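Side-chain contact in nitroreductase family protein (Clostridium novyi, PDB 3G14), which probably works as an oxidoreductase of the nitroreductase family, a group of typically FMN-dependent enzymes: residues S91-S95 and G96-Y100. Numbering follows the deposited sequence.
Sequences SGDVS and GKEIY
Val94 and Lys97 pair as the hydrogen-bonded residues of a beta hairpin with a two-residue loop, a type I' turn in which Ser95 and Gly96 both have positive phi. Val94 N donates to Lys97 O at 2.9 Å, and Lys97 N returns a bond to Val94 O at 3.1 Å. Lys97 bends at chi3 (-71°), which folds its chain back over the turn and brings CE to 3.3 Å from Val94 O. Its NZ shares a water with Ser95 O, and the ammonium also donates to Ala126 O and Val146 O of the second subunit, while Ser95 OG bonds Phe128 O there; the hairpin tip is thus part of the dimer interface. On the face bearing Asp93 and Glu98, the two side chains run alongside each other with carboxylate planes 75° apart. Asp93 OD1 lies 3.5 Å from Glu98 CG, but 5.2 Å separates it from Glu98 OE1, a spacing that probably moderates the like-charge repulsion. Val94 CB packs 3.5 Å from CG1 of Ile99, the first residue of helix 99-117, and Trp40 touches both side chains. Ile99 CG2 meets Ser91 CB at 3.7 Å. Gly92 O accepts a hydrogen bond from Ile99 N at 3.2 Å, and a water bridges Gly92 O and Tyr100 N, accepting from the latter.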
loop_
_atom_site.group_PDB
_atom_site.type_symbol
_atom_site.label_atom_id
_atom_site.label_comp_id
_atom_site.label_asym_id
_atom_site.label_seq_id
_atom_site.Cartn_x
_atom_site.Cartn_y
_atom_site.Cartn_z
ATOM N N SER B 91 -12.884 11.093 -1.559
ATOM C CA SER B 91 -13.540 9.869 -2.074
ATOM C C SER B 91 -14.507 9.259 -1.021
ATOM O O SER B 91 -15.386 8.462 -1.371
ATOM C CB SER B 91 -12.474 8.862 -2.534
ATOM O OG SER B 91 -11.226 9.490 -2.917
ATOM N N GLY B 92 -14.355 9.643 0.251
ATOM C CA GLY B 92 -15.186 9.142 1.343
ATOM C C GLY B 92 -15.065 7.641 1.619
ATOM O O GLY B 92 -13.971 7.063 1.598
ATOM N N ASP B 93 -16.195 6.990 1.872
ATOM C CA ASP B 93 -16.174 5.572 2.288
ATOM C C ASP B 93 -16.775 4.683 1.263
ATOM O O ASP B 93 -17.786 5.041 0.636
ATOM C CB ASP B 93 -16.927 5.338 3.572
ATOM C CG ASP B 93 -16.294 6.007 4.734
ATOM O OD1 ASP B 93 -15.117 6.457 4.646
ATOM O OD2 ASP B 93 -17.012 6.074 5.742
ATOM N N VAL B 94 -16.164 3.505 1.118
ATOM C CA VAL B 94 -16.605 2.532 0.142
ATOM C C VAL B 94 -16.810 1.207 0.882
ATOM O O VAL B 94 -15.864 0.685 1.427
ATOM C CB VAL B 94 -15.548 2.410 -0.994
ATOM C CG1 VAL B 94 -15.913 1.344 -1.998
ATOM C CG2 VAL B 94 -15.358 3.788 -1.696
ATOM N N SER B 95 -18.038 0.704 0.925
ATOM C CA SER B 95 -18.336 -0.596 1.540
ATOM C C SER B 95 -17.777 -0.694 2.972
ATOM O O SER B 95 -17.120 -1.697 3.365
ATOM C CB SER B 95 -17.790 -1.742 0.652
ATOM O OG SER B 95 -18.503 -1.799 -0.558
ATOM N N GLY B 96 -18.024 0.366 3.739
ATOM C CA GLY B 96 -17.622 0.436 5.142
ATOM C C GLY B 96 -16.153 0.680 5.442
ATOM O O GLY B 96 -15.719 0.517 6.593
ATOM N N LYS B 97 -15.378 1.080 4.430
ATOM C CA LYS B 97 -13.950 1.298 4.573
ATOM C C LYS B 97 -13.597 2.731 4.138
ATOM O O LYS B 97 -14.104 3.224 3.125
ATOM C CB LYS B 97 -13.166 0.355 3.667
ATOM C CG LYS B 97 -13.503 -1.125 3.847
ATOM C CD LYS B 97 -12.964 -2.007 2.691
ATOM C CE LYS B 97 -13.728 -1.795 1.364
ATOM N NZ LYS B 97 -13.926 -3.071 0.597
ATOM N N GLU B 98 -12.734 3.376 4.907
ATOM C CA GLU B 98 -12.172 4.676 4.538
ATOM C C GLU B 98 -11.177 4.551 3.403
ATOM O O GLU B 98 -10.013 4.168 3.594
ATOM C CB GLU B 98 -11.494 5.353 5.720
ATOM C CG GLU B 98 -12.460 5.636 6.831
ATOM C CD GLU B 98 -12.390 4.573 7.907
ATOM O OE1 GLU B 98 -12.211 3.359 7.578
ATOM O OE2 GLU B 98 -12.517 4.962 9.088
ATOM N N ILE B 99 -11.638 4.910 2.213
ATOM C CA ILE B 99 -10.855 4.746 0.991
ATOM C C ILE B 99 -9.519 5.473 1.056
ATOM O O ILE B 99 -8.507 4.977 0.545
ATOM C CB ILE B 99 -11.675 5.183 -0.257
ATOM C CG1 ILE B 99 -12.371 3.966 -0.817
ATOM C CG2 ILE B 99 -10.783 5.747 -1.399
ATOM C CD1 ILE B 99 -11.419 2.821 -1.145
ATOM N N TYR B 100 -9.526 6.631 1.704
ATOM C CA TYR B 100 -8.307 7.448 1.839
ATOM C C TYR B 100 -7.159 6.694 2.539
ATOM O O TYR B 100 -6.007 6.886 2.183
ATOM C CB TYR B 100 -8.598 8.777 2.555
ATOM C CG TYR B 100 -8.557 8.738 4.067
ATOM C CD1 TYR B 100 -7.351 8.944 4.757
ATOM C CD2 TYR B 100 -9.709 8.559 4.814
ATOM C CE1 TYR B 100 -7.308 8.944 6.139
ATOM C CE2 TYR B 100 -9.674 8.525 6.199
ATOM C CZ TYR B 100 -8.463 8.710 6.865
ATOM O OH TYR B 100 -8.392 8.712 8.242
HETATM O O HOH W 1 -11.930 8.360 2.322
HETATM O O HOH W 2 -15.864 -4.003 2.440
#